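Local structure of putative isochorismatase (Burkholderia xenovorans, 3OQP) at residues Ala8-Asp13 / Pro50-Gln55; Ile12-Glu17 / Thr115-His120; Asn36-Met41 / His75-Glu80; Val54-Pro59 / Val87-Pro92; Ser93-Thr98 / Asn128-Ser133. The protein probably acts as a cysteine-dependent hydrolase of the isochorismatase family, although its physiological substrate is not established. All coordinates share one frame; numbering follows the deposited sequence. Where two conformers were deposited one is given.

Contacts 1 and 4 are successive pairings in one parallel sheet and share Val54 and Gln55, centres 12 Å apart. Contact 2 continues from strand 7-12, sharing Ile12 and Asp13 with contact 1. Contact 3 packs two helices against the sheet face bearing Leu9, Val11, Val51 and Ile53; contact 5 lies about 23 Å from contact 3 between centres, across the chain's centre, and reaches the second subunit. The probable active site gathers where contacts 1, 2 and 4 meet: Asp13 OD2 is 2.9 Å from Lys89 NZ, beside modified Cys122, and a bound tetraethylene glycol, probably from the crystallisation liquor, lies about 3 Å from the Asn56 side chain and 4 Å from that of Asp13.

Contact 1 (Ala8-Asp13 / Pro50-Gln55); sequences ALIVID and PVVIVQ
Val54 can be followed outward from the backbone. Its CB stands 3.9 Å from Val11 O. CG1, anti to the backbone N (chi1 -179°), meets Asp13 OD1 at 3.4 Å. CG2 turns to the other side and wedges against the end of Ile10, whose CG1 and CD1 both lie 3.6 Å from Val54 CG2; the two side chains cross obliquely. Val52 CB and CG1 lie against Ile10 CG1 on the same face, which also carries Ile12.

Strands 8-12 and 51-55 run parallel, their axes inclined by 19°, and the backbone bonds alternate between them. The central bond, Val11 N to Val52 O, is 2.8 Å long and points nearly along the C=O axis. With helix 30-47 as the connection, this is a beta-alpha-beta crossover joining neighbouring strands of the central parallel sheet. The helix packs on the face bearing Leu9, Val11, Val51 and Ile53. There Val11 and Ile53 lie side by side, pointing the same way, with Ile53 CD1 coming to 3.7 Å from Val11 CB.

At the C-terminal end the pattern loosens. Asp13 leaves the strand with positive phi, and its N approaches Val54 O at 2.9 Å from 41° above the carbonyl plane. A water donates to both Val11 O and Val54 O, so each of these carbonyls accepts two hydrogen bonds. The Asp13 carboxylate is divided: OD1 rests against Val54, whereas OD2 forms a salt bridge with Lys89.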
# COMPACT_ATOMS: atom_id res chain seq x y z
N ALA A 8 14.79 12.74 -6.96
CA ALA A 8 15.75 12.09 -6.06
C ALA A 8 15.53 10.58 -6.30
O ALA A 8 14.41 10.12 -6.30
CB ALA A 8 15.57 12.47 -4.55
N LEU A 9 16.61 9.84 -6.38
CA LEU A 9 16.54 8.39 -6.42
C LEU A 9 16.71 7.84 -4.98
O LEU A 9 17.74 8.08 -4.34
CB LEU A 9 17.68 7.85 -7.30
CG LEU A 9 17.73 6.34 -7.42
CD1 LEU A 9 16.54 5.83 -8.22
CD2 LEU A 9 19.10 5.90 -8.04
N ILE A 10 15.71 7.09 -4.50
CA ILE A 10 15.84 6.46 -3.17
C ILE A 10 15.99 4.96 -3.37
O ILE A 10 15.29 4.37 -4.23
CB ILE A 10 14.62 6.82 -2.31
CG1 ILE A 10 14.86 6.42 -0.85
CG2 ILE A 10 13.31 6.25 -2.84
CD1 ILE A 10 13.87 7.05 0.12
N VAL A 11 16.99 4.40 -2.74
CA VAL A 11 17.40 3.02 -2.87
C VAL A 11 17.07 2.34 -1.58
O VAL A 11 17.79 2.54 -0.56
CB VAL A 11 18.92 2.96 -3.18
CG1 VAL A 11 19.33 1.54 -3.41
CG2 VAL A 11 19.20 3.79 -4.46
N ILE A 12 15.96 1.62 -1.48
CA ILE A 12 15.38 1.18 -0.22
C ILE A 12 15.83 -0.22 0.13
O ILE A 12 15.57 -1.21 -0.59
CB ILE A 12 13.83 1.22 -0.27
CG1 ILE A 12 13.37 2.67 -0.53
CG2 ILE A 12 13.26 0.73 1.04
CD1 ILE A 12 11.87 2.87 -0.62
N ASP A 13 16.52 -0.32 1.26
CA ASP A 13 16.82 -1.59 1.92
C ASP A 13 17.47 -2.63 1.01
O ASP A 13 17.12 -3.82 1.06
CB ASP A 13 15.59 -2.17 2.60
CG ASP A 13 14.99 -1.25 3.66
OD1 ASP A 13 15.53 -0.17 3.95
OD2 ASP A 13 13.90 -1.62 4.21
N PRO A 50 20.10 13.45 -6.86
CA PRO A 50 20.55 12.99 -5.56
C PRO A 50 20.13 11.55 -5.32
O PRO A 50 19.01 11.15 -5.67
CB PRO A 50 19.85 13.96 -4.59
CG PRO A 50 19.53 15.15 -5.36
CD PRO A 50 19.32 14.69 -6.76
N VAL A 51 21.02 10.80 -4.70
CA VAL A 51 20.83 9.42 -4.38
C VAL A 51 20.75 9.25 -2.88
O VAL A 51 21.66 9.67 -2.11
CB VAL A 51 22.01 8.59 -4.92
CG1 VAL A 51 21.89 7.10 -4.45
CG2 VAL A 51 22.05 8.68 -6.45
N VAL A 52 19.65 8.67 -2.38
CA VAL A 52 19.39 8.48 -0.94
C VAL A 52 19.36 7.00 -0.65
O VAL A 52 18.61 6.27 -1.33
CB VAL A 52 18.01 9.06 -0.55
CG1 VAL A 52 17.72 8.82 0.95
CG2 VAL A 52 17.89 10.53 -0.95
N ILE A 53 20.21 6.51 0.25
CA ILE A 53 20.23 5.13 0.66
C ILE A 53 19.45 4.98 1.97
O ILE A 53 19.64 5.73 2.91
CB ILE A 53 21.70 4.68 0.89
CG1 ILE A 53 22.53 4.82 -0.37
CG2 ILE A 53 21.80 3.27 1.49
CD1 ILE A 53 21.99 4.15 -1.57
N VAL A 54 18.62 3.95 2.03
CA VAL A 54 17.82 3.60 3.21
C VAL A 54 18.30 2.22 3.68
O VAL A 54 18.40 1.31 2.83
CB VAL A 54 16.33 3.57 2.91
CG1 VAL A 54 15.52 3.23 4.17
CG2 VAL A 54 15.90 4.91 2.25
N GLN A 55 18.52 2.07 4.99
CA GLN A 55 18.90 0.80 5.58
C GLN A 55 17.93 0.50 6.71
O GLN A 55 17.74 1.34 7.62
CB GLN A 55 20.36 0.89 6.06
CG GLN A 55 20.93 -0.42 6.57
CD GLN A 55 22.43 -0.33 6.90
OE1 GLN A 55 23.00 0.76 7.02
NE2 GLN A 55 23.09 -1.47 6.91
O HOH W 1 19.63 0.54 0.40

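Contact 2 (Ile12-Glu17 / Thr115-His120); sequences IDVQNE and TGYMTH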
# COMPACT_ATOMS: atom_id res chain seq x y z
N ILE A 12 15.96 1.62 -1.48
CA ILE A 12 15.38 1.18 -0.22
C ILE A 12 15.83 -0.22 0.13
O ILE A 12 15.57 -1.21 -0.59
CB ILE A 12 13.83 1.22 -0.27
CG1 ILE A 12 13.37 2.67 -0.53
CG2 ILE A 12 13.26 0.73 1.04
CD1 ILE A 12 11.87 2.87 -0.62
N ASP A 13 16.52 -0.32 1.26
CA ASP A 13 16.82 -1.59 1.92
C ASP A 13 17.47 -2.63 1.01
O ASP A 13 17.12 -3.82 1.06
CB ASP A 13 15.59 -2.17 2.60
CG ASP A 13 14.99 -1.25 3.66
OD1 ASP A 13 15.53 -0.17 3.95
OD2 ASP A 13 13.90 -1.62 4.21
N VAL A 14 18.48 -2.22 0.26
CA VAL A 14 19.23 -3.11 -0.58
C VAL A 14 20.33 -3.75 0.22
O VAL A 14 21.50 -3.36 0.17
CB VAL A 14 19.62 -2.42 -1.94
CG1 VAL A 14 20.47 -3.41 -2.82
CG2 VAL A 14 18.41 -1.88 -2.73
N GLN A 15 19.88 -4.75 0.98
CA GLN A 15 20.63 -5.42 2.02
C GLN A 15 20.76 -6.89 1.78
O GLN A 15 19.97 -7.51 1.02
CB GLN A 15 19.90 -5.14 3.33
CG GLN A 15 20.04 -3.69 3.83
CD GLN A 15 19.07 -3.30 4.92
OE1 GLN A 15 18.01 -2.72 4.67
NE2 GLN A 15 19.42 -3.62 6.16
N ASN A 16 21.81 -7.50 2.34
CA ASN A 16 22.14 -8.87 2.05
C ASN A 16 21.06 -9.86 2.41
O ASN A 16 20.97 -10.91 1.72
CB ASN A 16 23.42 -9.28 2.79
CG ASN A 16 24.65 -8.59 2.26
OD1 ASN A 16 24.72 -8.33 1.05
ND2 ASN A 16 25.62 -8.30 3.14
N GLU A 17 20.18 -9.56 3.35
CA GLU A 17 19.11 -10.43 3.77
C GLU A 17 18.27 -10.86 2.59
O GLU A 17 17.74 -11.99 2.55
CB GLU A 17 18.18 -9.74 4.79
CG GLU A 17 17.40 -10.67 5.62
CD GLU A 17 18.31 -11.36 6.64
OE1 GLU A 17 18.64 -10.73 7.71
OE2 GLU A 17 18.69 -12.54 6.38
N THR A 115 13.43 2.66 -5.89
CA THR A 115 14.04 1.38 -6.18
C THR A 115 14.29 0.67 -4.82
O THR A 115 14.24 1.29 -3.73
CB THR A 115 15.40 1.55 -6.92
OG1 THR A 115 16.34 2.22 -6.06
CG2 THR A 115 15.19 2.27 -8.26
N GLY A 116 14.58 -0.59 -4.92
CA GLY A 116 14.88 -1.41 -3.78
C GLY A 116 13.68 -2.26 -3.36
O GLY A 116 12.76 -2.48 -4.13
N TYR A 117 13.78 -2.78 -2.15
CA TYR A 117 12.94 -3.86 -1.68
C TYR A 117 12.28 -3.56 -0.35
O TYR A 117 12.83 -2.85 0.48
CB TYR A 117 13.81 -5.12 -1.47
CG TYR A 117 14.72 -5.48 -2.65
CD1 TYR A 117 14.22 -5.74 -3.91
CD2 TYR A 117 16.09 -5.47 -2.49
CE1 TYR A 117 15.09 -6.03 -4.98
CE2 TYR A 117 16.97 -5.80 -3.53
CZ TYR A 117 16.46 -6.07 -4.79
OH TYR A 117 17.37 -6.32 -5.81
N MSE A 118 11.12 -4.18 -0.06
CA MSE A 118 10.33 -4.95 -0.98
C MSE A 118 9.25 -4.07 -1.60
O MSE A 118 8.71 -3.16 -0.99
CB MSE A 118 9.60 -6.08 -0.32
CG MSE A 118 10.59 -7.05 0.27
SE MSE A 118 9.77 -8.57 1.32
CE MSE A 118 9.35 -7.60 2.80
N THR A 119 8.85 -4.41 -2.83
CA THR A 119 7.77 -3.76 -3.63
C THR A 119 6.54 -3.43 -2.74
O THR A 119 6.05 -2.30 -2.68
CB THR A 119 7.33 -4.62 -4.79
OG1 THR A 119 8.43 -4.67 -5.68
CG2 THR A 119 6.11 -4.02 -5.43
N HIS A 120 6.06 -4.46 -2.06
CA HIS A 120 4.79 -4.46 -1.33
C HIS A 120 4.84 -4.01 0.13
O HIS A 120 3.78 -4.01 0.76
CB HIS A 120 4.23 -5.88 -1.45
CG HIS A 120 5.14 -6.88 -0.86
ND1 HIS A 120 6.17 -7.45 -1.58
CD2 HIS A 120 5.21 -7.36 0.40
CE1 HIS A 120 6.88 -8.20 -0.74
NE2 HIS A 120 6.30 -8.19 0.46
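Two backbone bonds tie the end of strand 7-12 to the end of strand 111-115. Ile12 N donates to Thr115 O at 2.9 Å, approaching from 34° above the carbonyl plane. Ile12 O in turn accepts from Tyr117 N at 2.8 Å, this time in the carbonyl plane. It is also met by Gly116 CA at 3.3 Å, a CA-H...O contact, so the carbonyl is held from two directions. Gly116 turns a corner here with a positive phi of 100°.

Side-chain polar groups find partners nearby: Thr115 OG1 bonds to Ile10 O, and Tyr117 OH to Ser33 OG. Val14, the centre of an inverse gamma turn, brings CG2 to 3.7 Å from Gly116 CA and obliquely against the Tyr117 ring. Asp13 O sits near the plane of that ring at its edge, 4.0 Å from CD2, while Asp13 CB touches Tyr117 O.

A cis peptide follows Tyr117, and N of selenomethionine Met118 then donates a hydrogen bond to an oxygen of the sulfinic acid on modified Cys122. A cis peptide a few residues before the cysteine, facing the aspartate, is characteristic of isochorismatase-like hydrolases, where the turned backbone probably helps to form the oxyanion hole.

Contact 3 (Asn36-Met41 / His75-Glu80); sequences NIARAM and HPVVSE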
# COMPACT_ATOMS: atom_id res chain seq x y z
N ASN A 36 20.00 -3.48 -12.10
CA ASN A 36 19.30 -2.28 -12.49
C ASN A 36 19.36 -1.18 -11.48
O ASN A 36 19.43 -0.01 -11.80
CB ASN A 36 17.85 -2.63 -12.84
CG ASN A 36 17.73 -3.30 -14.18
OD1 ASN A 36 18.57 -3.07 -15.07
ND2 ASN A 36 16.77 -4.17 -14.30
N ILE A 37 19.38 -1.57 -10.21
CA ILE A 37 19.62 -0.63 -9.07
C ILE A 37 20.96 0.05 -9.32
O ILE A 37 21.07 1.29 -9.20
CB ILE A 37 19.58 -1.33 -7.66
CG1 ILE A 37 18.13 -1.70 -7.30
CG2 ILE A 37 20.12 -0.44 -6.54
CD1 ILE A 37 17.96 -2.81 -6.29
N ALA A 38 21.99 -0.74 -9.62
CA ALA A 38 23.33 -0.18 -9.83
C ALA A 38 23.32 0.79 -11.02
O ALA A 38 23.95 1.82 -10.99
CB ALA A 38 24.35 -1.30 -10.05
N ARG A 39 22.67 0.41 -12.12
CA ARG A 39 22.58 1.30 -13.31
C ARG A 39 21.87 2.58 -12.94
O ARG A 39 22.31 3.65 -13.31
CB ARG A 39 21.87 0.64 -14.48
CG ARG A 39 22.61 -0.48 -15.15
CD ARG A 39 22.07 -0.77 -16.56
NE ARG A 39 20.73 -1.15 -16.52
CZ ARG A 39 19.75 -0.65 -17.28
NH1 ARG A 39 19.91 0.33 -18.14
NH2 ARG A 39 18.59 -1.18 -17.13
N ALA A 40 20.77 2.46 -12.20
CA ALA A 40 20.03 3.66 -11.81
C ALA A 40 20.88 4.60 -10.93
O ALA A 40 20.90 5.80 -11.17
CB ALA A 40 18.74 3.28 -11.05
N MSE A 41 21.64 4.01 -10.01
CA MSE A 41 22.53 4.80 -9.15
C MSE A 41 23.64 5.46 -9.98
O MSE A 41 23.93 6.63 -9.80
CB MSE A 41 23.19 3.91 -8.08
CG MSE A 41 22.15 3.44 -7.01
SE MSE A 41 22.90 2.33 -5.74
CE MSE A 41 23.88 3.51 -4.89
N HIS A 75 24.11 -4.36 0.57
CA HIS A 75 24.71 -5.20 -0.47
C HIS A 75 25.84 -4.44 -1.13
O HIS A 75 25.77 -3.23 -1.24
CB HIS A 75 23.68 -5.58 -1.48
CG HIS A 75 24.16 -6.58 -2.47
ND1 HIS A 75 24.82 -6.21 -3.62
CD2 HIS A 75 24.08 -7.93 -2.48
CE1 HIS A 75 25.08 -7.30 -4.33
NE2 HIS A 75 24.69 -8.36 -3.64
N PRO A 76 26.92 -5.13 -1.56
CA PRO A 76 27.97 -4.45 -2.30
C PRO A 76 27.58 -3.50 -3.45
O PRO A 76 28.27 -2.53 -3.69
CB PRO A 76 28.81 -5.63 -2.85
CG PRO A 76 28.68 -6.66 -1.79
CD PRO A 76 27.25 -6.55 -1.33
N VAL A 77 26.43 -3.70 -4.11
CA VAL A 77 25.96 -2.74 -5.12
C VAL A 77 25.79 -1.33 -4.57
O VAL A 77 26.07 -0.33 -5.23
CB VAL A 77 24.60 -3.18 -5.79
CG1 VAL A 77 23.88 -2.00 -6.37
CG2 VAL A 77 24.84 -4.19 -6.87
N VAL A 78 25.27 -1.26 -3.34
CA VAL A 78 25.17 0.01 -2.64
C VAL A 78 26.47 0.39 -2.03
O VAL A 78 26.96 1.49 -2.24
CB VAL A 78 24.11 -0.05 -1.50
CG1 VAL A 78 24.19 1.23 -0.66
CG2 VAL A 78 22.75 -0.24 -2.11
N SER A 79 27.07 -0.53 -1.29
CA SER A 79 28.16 -0.13 -0.39
C SER A 79 29.39 0.33 -1.15
O SER A 79 30.20 1.11 -0.61
CB SER A 79 28.48 -1.24 0.59
OG SER A 79 29.12 -2.32 -0.04
N GLU A 80 29.58 -0.14 -2.38
CA GLU A 80 30.74 0.29 -3.14
C GLU A 80 30.48 1.52 -4.01
O GLU A 80 31.35 1.91 -4.80
CB GLU A 80 31.30 -0.86 -3.92
CG GLU A 80 31.65 -2.06 -3.02
CD GLU A 80 32.59 -1.71 -1.87
OE1 GLU A 80 33.67 -1.15 -2.17
OE2 GLU A 80 32.22 -1.97 -0.68
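Apolar contact alone joins helix 30-47 to the short helix 76-79, with no hydrogen bond passing between the two segments. Val77, described like Val78 in one of two conformers, supplies the central branch. Its CG1, anti to the backbone N (chi1 157°), reaches across to Ala38, coming within 3.8 Å of CB and 3.9 Å of CA. On the neighbouring side Ile37 CG2 approaches Val77 CG1 at 4.1 Å, the two side chains crossing at about a right angle. Selenomethionine Met41 joins in one turn further along the helix: it is extended through CG but bent at chi3 (71°), which places SE 4.2 Å from Val77 O. The selenium also lies 4.5 Å from Val78 CG2, and the terminal methyl CE points to the backbone of Val78. Ile37 and Met41 present a single ridge, and both go on to meet Val11 of the sheet.

Hydrogen bonds stay within each segment. At the N-cap of the short helix, His75 ND1 accepts from Val77 N at 3.0 Å in a nearly straight bond, tilted 20° from the ring plane. Pro76 CD lies over one face of the same imidazole, offset toward the rim. His75 O receives both Val78 N and Ser79 N. On the longer helix, Arg39 grips Asn36 OD1 side-on with NE and NH2, the oxygen lying in the guanidinium plane, and NH1 forms a salt bridge with Asp180.

Between these two segments, then, the contact is apolar and non-directional, whereas the cap that acts on Val77 itself fixes the start of the helix carrying the central valine.

Contact 4 (Val54-Pro59 / Val87-Pro92); sequences VQNFAP and VEKSLP
Lys89 leaves its strand with CG in the crowded position between the backbone N and the carbonyl carbon (chi1 68°), runs extended to CE, then bends at the last torsion (chi4 68°). Asn56 has CG anti to its backbone N (chi1 -178°), and its carboxamide swings over toward the lysine tip. The result is a bond from Lys89 NZ to Asn56 OD1 of 3.0 Å, although the position of that oxygen is less certain than most. The ammonium also curls back to its own segment, reaching Leu91 O at 2.8 Å and, more loosely, Pro92 O at 3.1 Å; in both cases NZ stands above the carbonyl plane. Its aliphatic part crosses Val54 at about a right angle, with CD 3.6 Å from Val54 CG1.

Beneath these side chains, the edge strand 85-89 pairs in parallel with its inner neighbour 51-56, joined through helix 76-79 in a beta-alpha-beta unit. Gln55 N donates to Val87 O, and Lys89 N returns a 2.9 Å bond to Gln55 O. Beyond the paired residues, Phe57 N still reaches Lys89 O, nearly along the C=O axis at 2.9 Å. Ser90 OG, in the conformer described, donates to Phe57 O at 2.9 Å, in the carbonyl plane. On the face opposite Lys89, Glu88 CB meets the edge of the Phe57 ring.

Besides its salt bridge to Asp13, NZ forms a hydrogen bond with an oxygen of modified Cys122, so five acceptors must share its protons, consistent with the Asp-Lys-Cys triad of this family. The close carboxylate would probably stabilise the protonated form of the lysine.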
# COMPACT_ATOMS: atom_id res chain seq x y z
N VAL A 54 18.62 3.95 2.03
CA VAL A 54 17.82 3.60 3.21
C VAL A 54 18.30 2.22 3.68
O VAL A 54 18.40 1.31 2.83
CB VAL A 54 16.33 3.57 2.91
CG1 VAL A 54 15.52 3.23 4.17
CG2 VAL A 54 15.90 4.91 2.25
N GLN A 55 18.52 2.07 4.99
CA GLN A 55 18.90 0.80 5.58
C GLN A 55 17.93 0.50 6.71
O GLN A 55 17.74 1.34 7.62
CB GLN A 55 20.36 0.89 6.06
CG GLN A 55 20.93 -0.42 6.57
CD GLN A 55 22.43 -0.33 6.90
OE1 GLN A 55 23.00 0.76 7.02
NE2 GLN A 55 23.09 -1.47 6.91
N ASN A 56 17.41 -0.72 6.73
CA ASN A 56 16.40 -1.16 7.67
C ASN A 56 17.06 -2.02 8.76
O ASN A 56 17.75 -2.99 8.41
CB ASN A 56 15.31 -1.96 6.95
CG ASN A 56 14.20 -2.40 7.85
OD1 ASN A 56 13.27 -1.63 8.07
ND2 ASN A 56 14.30 -3.64 8.42
N PHE A 57 16.86 -1.68 10.04
CA PHE A 57 17.36 -2.53 11.09
C PHE A 57 16.26 -3.02 12.02
O PHE A 57 15.33 -2.29 12.35
CB PHE A 57 18.33 -1.72 11.95
CG PHE A 57 19.63 -1.44 11.27
CD1 PHE A 57 20.55 -2.45 11.02
CD2 PHE A 57 20.00 -0.14 11.00
CE1 PHE A 57 21.78 -2.17 10.44
CE2 PHE A 57 21.25 0.14 10.41
CZ PHE A 57 22.11 -0.88 10.14
N ALA A 58 16.46 -4.24 12.50
CA ALA A 58 15.73 -4.83 13.61
C ALA A 58 16.79 -5.04 14.71
O ALA A 58 18.00 -5.01 14.46
CB ALA A 58 15.12 -6.14 13.25
N PRO A 59 16.32 -5.28 15.96
CA PRO A 59 17.30 -5.53 17.04
C PRO A 59 18.28 -6.68 16.78
O PRO A 59 17.94 -7.63 16.05
CB PRO A 59 16.41 -5.83 18.25
CG PRO A 59 15.15 -5.00 17.98
CD PRO A 59 14.94 -5.17 16.46
N VAL A 87 19.53 7.26 5.39
CA VAL A 87 18.41 7.20 6.32
C VAL A 87 18.34 5.77 6.87
O VAL A 87 18.28 4.83 6.07
CB VAL A 87 17.07 7.51 5.67
CG1 VAL A 87 15.94 7.33 6.69
CG2 VAL A 87 17.07 8.94 5.11
N GLU A 88 18.45 5.60 8.20
CA GLU A 88 18.11 4.30 8.80
C GLU A 88 16.66 4.30 9.27
O GLU A 88 16.15 5.30 9.74
CB GLU A 88 19.05 3.91 9.96
CG GLU A 88 18.77 4.69 11.26
CD GLU A 88 19.51 4.12 12.44
OE1 GLU A 88 20.75 4.04 12.39
OE2 GLU A 88 18.84 3.72 13.41
N LYS A 89 15.99 3.16 9.13
CA LYS A 89 14.60 2.99 9.56
C LYS A 89 14.40 1.62 10.22
O LYS A 89 15.22 0.71 10.04
CB LYS A 89 13.60 3.18 8.39
CG LYS A 89 13.69 2.07 7.36
CD LYS A 89 12.74 2.33 6.20
CE LYS A 89 12.69 1.17 5.25
NZ LYS A 89 12.05 -0.04 5.81
N SER A 90 13.30 1.51 10.95
CA SER A 90 12.82 0.31 11.62
C SER A 90 11.31 0.10 11.41
O SER A 90 10.66 -0.61 12.19
CB SER A 90 13.15 0.42 13.11
OG SER A 90 14.52 0.30 13.28
N LEU A 91 10.74 0.84 10.46
CA LEU A 91 9.37 0.71 10.03
C LEU A 91 9.39 0.59 8.51
O LEU A 91 10.38 0.94 7.90
CB LEU A 91 8.55 1.99 10.38
CG LEU A 91 8.32 2.24 11.85
CD1 LEU A 91 7.73 3.63 12.04
CD2 LEU A 91 7.41 1.15 12.41
N PRO A 92 8.28 0.12 7.89
CA PRO A 92 8.26 0.04 6.44
C PRO A 92 8.55 1.34 5.70
O PRO A 92 9.43 1.38 4.83
CB PRO A 92 6.86 -0.54 6.14
CG PRO A 92 6.56 -1.31 7.43
CD PRO A 92 7.11 -0.50 8.53

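Contact 5 (Ser93-Thr98 / Asn128-Ser133); sequences SAFTGT and NHAVHS
The His129 imidazole is met at its edge by Ser93, whose CB lies in the ring plane and whose OG stands near it, 2.6 Å from ND1. Thr96 OG1 comes obliquely toward the same ring, 3.1 Å from CE1. The Phe95 ring has Ser93 OG in plane at its edge, and takes His129 CB and Ala130 CB from oblique directions, the first at 3.7 Å from CD2. Ala130 CB lies 3.8 Å from Phe95 CE2. Phe95 and His129 slide past each other, pointing oppositely. The His132 ring holds ND1 to Asn128 O, with that oxygen practically in the ring plane.

Torsions put the hydroxyl in place: Ser93 OG is anti to its backbone N (chi1 173°), and Phe95 CG lies beside the backbone N (chi1 -75°), turning the ring toward helix 124-132. Ser93 OG also accepts from Phe95 N at 3.0 Å, which makes an ST turn. A type II beta turn from Phe95 to Thr98 follows, in which Gly97 has positive phi, and Thr98 OG1 donates to Ala94 O at 2.7 Å.

Through these bonds the loop after strand 85-89, which holds residues 93-98, is tied to helix 124-132 beside the dimer interface. His132 of the second subunit bonds to Ser93 N and packs edge-to-face with His129.

One hydroxyl, in a short bond, thus ties the ST turn to the helix and fixes the ND1 side of His129; the bond may also influence the ionisation of the imidazole. The apolar part is the Phe95 ring of the loop lying against His129 CB and Ala130 CB.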
# COMPACT_ATOMS: atom_id res chain seq x y z
N SER A 93 7.93 2.43 6.15
CA SER A 93 8.11 3.70 5.46
C SER A 93 9.43 4.39 5.87
O SER A 93 9.78 4.50 7.05
CB SER A 93 7.00 4.67 5.81
OG SER A 93 7.30 5.96 5.26
N ALA A 94 10.18 4.87 4.88
CA ALA A 94 11.41 5.62 5.04
C ALA A 94 11.15 7.05 5.52
O ALA A 94 12.10 7.71 5.94
CB ALA A 94 12.19 5.65 3.75
N PHE A 95 9.89 7.49 5.57
CA PHE A 95 9.58 8.83 6.06
C PHE A 95 9.33 8.95 7.54
O PHE A 95 9.66 9.97 8.11
CB PHE A 95 8.33 9.35 5.33
CG PHE A 95 8.55 9.79 3.89
CD1 PHE A 95 9.04 11.05 3.62
CD2 PHE A 95 8.28 8.95 2.84
CE1 PHE A 95 9.24 11.48 2.33
CE2 PHE A 95 8.49 9.37 1.51
CZ PHE A 95 8.94 10.62 1.25
N THR A 96 8.65 7.97 8.11
CA THR A 96 8.14 8.14 9.48
C THR A 96 9.21 8.36 10.52
O THR A 96 10.01 7.51 10.77
CB THR A 96 7.25 6.98 9.91
OG1 THR A 96 6.25 6.78 8.91
CG2 THR A 96 6.63 7.15 11.31
N GLY A 97 9.19 9.58 11.03
CA GLY A 97 10.06 10.02 12.05
C GLY A 97 11.47 10.37 11.59
O GLY A 97 12.28 10.69 12.45
N THR A 98 11.76 10.27 10.29
CA THR A 98 13.13 10.44 9.77
C THR A 98 13.35 11.85 9.26
O THR A 98 12.42 12.68 9.28
CB THR A 98 13.43 9.43 8.66
OG1 THR A 98 12.77 9.84 7.46
CG2 THR A 98 13.01 7.96 9.06
N ASN A 128 3.26 5.57 -0.40
CA ASN A 128 1.98 6.03 0.12
C ASN A 128 2.17 7.35 0.87
O ASN A 128 1.42 8.31 0.65
CB ASN A 128 1.36 5.00 1.09
CG ASN A 128 -0.00 5.47 1.64
OD1 ASN A 128 -0.84 5.72 0.84
ND2 ASN A 128 -0.20 5.63 3.00
N HIS A 129 3.21 7.43 1.69
CA HIS A 129 3.51 8.65 2.41
C HIS A 129 3.86 9.76 1.42
O HIS A 129 3.38 10.90 1.54
CB HIS A 129 4.63 8.42 3.43
CG HIS A 129 4.15 7.86 4.72
ND1 HIS A 129 4.89 6.97 5.47
CD2 HIS A 129 3.05 8.15 5.47
CE1 HIS A 129 4.24 6.69 6.58
NE2 HIS A 129 3.13 7.40 6.62
N ALA A 130 4.74 9.46 0.48
CA ALA A 130 5.15 10.48 -0.50
C ALA A 130 3.99 11.09 -1.26
O ALA A 130 3.89 12.32 -1.35
CB ALA A 130 6.19 9.91 -1.51
N VAL A 131 3.12 10.23 -1.78
CA VAL A 131 1.96 10.70 -2.56
C VAL A 131 1.07 11.63 -1.71
O VAL A 131 0.64 12.67 -2.17
CB VAL A 131 1.12 9.51 -3.13
CG1 VAL A 131 -0.26 9.99 -3.68
CG2 VAL A 131 1.98 8.77 -4.14
N HIS A 132 0.78 11.21 -0.49
CA HIS A 132 -0.14 11.99 0.34
C HIS A 132 0.52 13.24 0.92
O HIS A 132 -0.19 14.11 1.45
CB HIS A 132 -0.73 11.11 1.44
CG HIS A 132 -1.72 10.14 0.93
ND1 HIS A 132 -1.38 8.87 0.50
CD2 HIS A 132 -3.06 10.25 0.78
CE1 HIS A 132 -2.47 8.27 0.09
NE2 HIS A 132 -3.51 9.07 0.27
N SER A 133 1.82 13.38 0.75
CA SER A 133 2.58 14.61 1.08
C SER A 133 2.67 15.58 -0.12
O SER A 133 3.16 16.68 0.01
CB SER A 133 3.99 14.31 1.57
OG SER A 133 4.93 14.11 0.51